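Local coordinates for protein MmcR (Streptomyces lavendulae, PDB 3GWZ) that methylates a quinone hydroxyl of mitomycin precursors, transferring the methyl group of S-adenosyl-L-methionine in the biosynthesis of mitomycins A and B, at residues A[64-68]-A[118-122]; A[238-242]-A[255-259]. One frame throughout, in Å; residues are numbered along the deposited sequence.

Interaction 1: residues A[64-68]-A[118-122]; sequences PELLQ and VLLPD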
# COMPACT_ATOMS: atom_id res chain seq x y z
N PRO A 64 6.14 3.85 -9.34
CA PRO A 64 6.52 3.99 -7.92
C PRO A 64 5.99 2.86 -7.03
O PRO A 64 6.68 2.43 -6.10
CB PRO A 64 5.87 5.32 -7.52
CG PRO A 64 5.75 6.09 -8.80
CD PRO A 64 5.42 5.05 -9.83
N GLU A 65 4.77 2.40 -7.30
CA GLU A 65 4.17 1.32 -6.51
C GLU A 65 4.94 0.01 -6.66
O GLU A 65 4.92 -0.83 -5.77
CB GLU A 65 2.72 1.09 -6.92
CG GLU A 65 1.81 2.27 -6.68
CD GLU A 65 1.65 3.15 -7.91
OE1 GLU A 65 0.59 3.03 -8.57
OE2 GLU A 65 2.57 3.94 -8.22
N LEU A 66 5.61 -0.15 -7.80
CA LEU A 66 6.34 -1.39 -8.09
C LEU A 66 7.74 -1.40 -7.48
O LEU A 66 8.44 -2.41 -7.56
CB LEU A 66 6.42 -1.60 -9.61
CG LEU A 66 5.10 -1.88 -10.32
CD1 LEU A 66 5.27 -1.84 -11.83
CD2 LEU A 66 4.53 -3.23 -9.88
N LEU A 67 8.13 -0.30 -6.87
CA LEU A 67 9.48 -0.20 -6.32
C LEU A 67 9.49 -0.17 -4.80
O LEU A 67 10.48 0.25 -4.20
CB LEU A 67 10.18 1.05 -6.87
CG LEU A 67 10.57 0.98 -8.35
CD1 LEU A 67 11.15 2.31 -8.84
CD2 LEU A 67 11.57 -0.15 -8.60
N GLN A 68 8.41 -0.62 -4.17
CA GLN A 68 8.30 -0.53 -2.71
C GLN A 68 9.00 -1.68 -1.99
O GLN A 68 9.17 -1.65 -0.77
CB GLN A 68 6.84 -0.47 -2.26
CG GLN A 68 6.00 0.57 -2.98
CD GLN A 68 4.57 0.59 -2.49
OE1 GLN A 68 4.28 1.15 -1.43
NE2 GLN A 68 3.67 -0.03 -3.25
N VAL A 118 7.21 10.27 -2.94
CA VAL A 118 6.06 11.14 -2.72
C VAL A 118 5.00 10.94 -3.81
O VAL A 118 3.91 11.49 -3.73
CB VAL A 118 6.46 12.63 -2.62
CG1 VAL A 118 7.52 12.84 -1.56
CG2 VAL A 118 6.94 13.14 -3.95
N LEU A 119 5.32 10.13 -4.82
CA LEU A 119 4.38 9.84 -5.89
C LEU A 119 3.56 8.58 -5.63
O LEU A 119 2.70 8.22 -6.43
CB LEU A 119 5.12 9.72 -7.23
CG LEU A 119 5.72 11.02 -7.74
CD1 LEU A 119 6.52 10.77 -9.04
CD2 LEU A 119 4.64 12.05 -7.96
N LEU A 120 3.83 7.89 -4.53
CA LEU A 120 3.03 6.73 -4.19
C LEU A 120 1.57 7.16 -4.01
O LEU A 120 1.29 8.20 -3.41
CB LEU A 120 3.57 6.04 -2.92
CG LEU A 120 4.89 5.29 -3.11
CD1 LEU A 120 5.57 5.01 -1.77
CD2 LEU A 120 4.68 3.99 -3.90
N PRO A 121 0.64 6.37 -4.56
CA PRO A 121 -0.79 6.69 -4.49
C PRO A 121 -1.24 6.75 -3.04
O PRO A 121 -0.98 5.82 -2.28
CB PRO A 121 -1.46 5.51 -5.20
CG PRO A 121 -0.43 4.42 -5.22
CD PRO A 121 0.91 5.07 -5.21
N ASP A 122 -1.92 7.83 -2.69
CA ASP A 122 -2.33 8.07 -1.31
C ASP A 122 -3.33 9.22 -1.30
O ASP A 122 -2.98 10.36 -1.63
CB ASP A 122 -1.10 8.42 -0.47
CG ASP A 122 -1.45 8.73 0.97
OD1 ASP A 122 -2.66 8.73 1.31
OD2 ASP A 122 -0.52 8.98 1.77
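Leu120 reaches across to residues 64-68 with one methyl, CD2, which touches Pro64, the backbone at Glu65 and the side chain of Gln68. The measured approaches are the evidence: CD2 of Leu120 lies 3.4 Å from Pro64 O, 4.0 Å from Pro64 CB and 3.7 Å from Gln68 CD. With CG of Leu120 anti to the carbonyl carbon (chi1 -72°), CD1 continues the chain and CD2 is the branch that turns to Pro64 and Gln68, while CD1 comes no closer than 4.1 Å to Gln68 OE1. The amide of Gln68 lies across the CD2 methyl and is fixed in rotation by its own turn: NE2 donates to Glu65 O over 2.9 Å with an N-H...O angle of 160°, using a lone pair in the carbonyl plane, and the acceptor is nearly coplanar with the amide.

The setting is the O-methyltransferase dimerisation domain, where a turn following helix 32-61 meets the loop that leads from helix 114-117 to helix 126-135. The turn is drawn together by a bond from Leu67 N to Pro64 O, the same carbonyl that also accepts Gln112 NE2.

Beside Leu120, Glu65 bends at chi2 (94°) and sets both its CG and its carboxylate obliquely against CG and CD of the Pro121 ring; CG of Glu65 is 3.3 Å from Pro121 CD, a close approach for two carbons, and Glu65 CD is 3.4 Å from the same atom. Arg132 makes a weak, long ion pair with the carboxylate and also bonds Leu119 O. At the other end, the ring of Pro64 meets Leu119 through CG, 4.0 Å from Leu119 CB. Leu119 packs in addition on Ile55 and Val59 of helix 32-61 and on Val42 of the second subunit.

Interaction 2: residues A[238-242]-A[255-259]; sequences AEEAR and EILPG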
# COMPACT_ATOMS: atom_id res chain seq x y z
N ALA A 238 -22.15 14.77 -3.65
CA ALA A 238 -22.82 14.67 -2.35
C ALA A 238 -22.82 13.23 -1.83
O ALA A 238 -22.65 13.00 -0.63
CB ALA A 238 -24.24 15.21 -2.44
N GLU A 239 -23.02 12.28 -2.73
CA GLU A 239 -23.00 10.87 -2.33
C GLU A 239 -21.62 10.42 -1.86
O GLU A 239 -21.49 9.62 -0.94
CB GLU A 239 -23.52 9.96 -3.45
CG GLU A 239 -25.02 10.15 -3.74
CD GLU A 239 -25.87 10.09 -2.47
OE1 GLU A 239 -25.71 9.13 -1.68
OE2 GLU A 239 -26.69 11.01 -2.26
N GLU A 240 -20.58 10.96 -2.49
CA GLU A 240 -19.23 10.67 -2.03
C GLU A 240 -19.02 11.24 -0.63
O GLU A 240 -18.43 10.58 0.23
CB GLU A 240 -18.18 11.21 -3.01
CG GLU A 240 -18.27 10.59 -4.40
CD GLU A 240 -17.27 11.20 -5.37
OE1 GLU A 240 -16.20 11.67 -4.93
OE2 GLU A 240 -17.57 11.22 -6.59
N ALA A 241 -19.50 12.45 -0.39
CA ALA A 241 -19.43 13.04 0.94
C ALA A 241 -20.20 12.21 1.95
O ALA A 241 -19.76 12.06 3.10
CB ALA A 241 -19.94 14.49 0.94
N ARG A 242 -21.34 11.68 1.54
CA ARG A 242 -22.10 10.81 2.43
C ARG A 242 -21.26 9.60 2.85
O ARG A 242 -21.23 9.24 4.02
CB ARG A 242 -23.41 10.35 1.79
CG ARG A 242 -24.34 9.64 2.76
CD ARG A 242 -25.53 8.98 2.05
NE ARG A 242 -26.20 9.88 1.11
CZ ARG A 242 -27.12 10.78 1.45
NH1 ARG A 242 -27.49 10.92 2.71
NH2 ARG A 242 -27.66 11.55 0.51
N GLU A 255 -26.42 16.34 7.79
CA GLU A 255 -27.35 16.10 6.70
C GLU A 255 -26.64 16.31 5.37
O GLU A 255 -25.85 17.25 5.23
CB GLU A 255 -28.53 17.07 6.81
CG GLU A 255 -29.40 17.12 5.57
CD GLU A 255 -30.53 18.12 5.70
OE1 GLU A 255 -30.94 18.70 4.67
OE2 GLU A 255 -31.00 18.32 6.84
N ILE A 256 -26.91 15.44 4.40
CA ILE A 256 -26.41 15.58 3.04
C ILE A 256 -27.48 16.20 2.14
O ILE A 256 -28.58 15.67 2.02
CB ILE A 256 -26.06 14.21 2.44
CG1 ILE A 256 -25.07 13.45 3.32
CG2 ILE A 256 -25.56 14.38 1.01
CD1 ILE A 256 -23.76 14.17 3.56
N LEU A 257 -27.14 17.31 1.49
CA LEU A 257 -28.07 18.02 0.63
C LEU A 257 -27.55 18.09 -0.80
O LEU A 257 -26.72 18.94 -1.12
CB LEU A 257 -28.29 19.44 1.16
CG LEU A 257 -29.20 20.33 0.32
CD1 LEU A 257 -30.55 19.66 0.08
CD2 LEU A 257 -29.37 21.69 1.00
N PRO A 258 -28.02 17.18 -1.66
CA PRO A 258 -27.70 17.25 -3.08
C PRO A 258 -28.39 18.48 -3.65
O PRO A 258 -29.59 18.63 -3.45
CB PRO A 258 -28.34 15.98 -3.65
CG PRO A 258 -28.54 15.07 -2.46
CD PRO A 258 -28.82 15.99 -1.32
N GLY A 259 -27.65 19.35 -4.32
CA GLY A 259 -28.24 20.59 -4.78
C GLY A 259 -27.29 21.46 -5.58
O GLY A 259 -26.20 21.03 -5.96
O HOH W 1 -29.80 13.31 1.45
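Ile256, the residue with the largest buried area, points from strand 255-258 toward helix 238-242. Its CG1 lies over one face of the Arg242 guanidinium, 3.5 Å above the plane and displaced toward the rim; CG2 touches Arg242 NH2 at 3.6 Å as well as O and CB of Ala238, the latter at 3.8 Å; CD1 rests on the helix backbone, 3.9 Å from Arg242 CA. Ala238 CB also lies 4.3 Å from Pro258 CG.

Arg242 starts with CG anti to the backbone N (chi1 -170°) and bends at chi3, bringing its flat end across Ile256. Glu239 grips that end side-on: NE binds OE1 at 2.9 Å and NH2 binds OE2 at 3.0 Å, both on the syn side, somewhat out of the carboxylate plane. A water bridges NH2 to Ile256 O.

Helix and strand run nearly antiparallel (167°), axes 8.4 Å apart, as expected within the beta-alpha-beta unit of a Rossmann-like methyltransferase fold. The chemistry is split: methyl and methylene groups meet the guanidinium face, the Ala238 methyl and the helix backbone, while the bidentate salt bridge and water hold the guanidinium flat over Ile256 and probably lessen the cost of partly burying its charge.

The two contacts belong to different parts of the chain, with centres 31 Å apart and nearest atoms about 14 Å apart, so neither touches the other. Interaction 1 closes before interaction 2 opens. The first joins two loops of the dimerisation domain, near helix 32-61 and the second subunit; the second lies in the O-methyltransferase domain, where helix 235-247 packs on strand 254-258 at an outermost position of the seven-stranded mixed sheet. They share no helix, strand or sheet. Interaction 1 lies away from the cofactor and substrate sites, whereas Gly259 of interaction 2 touches the bound S-adenosyl-L-homocysteine, a separation consistent with distinct regions for dimerisation and cofactor binding.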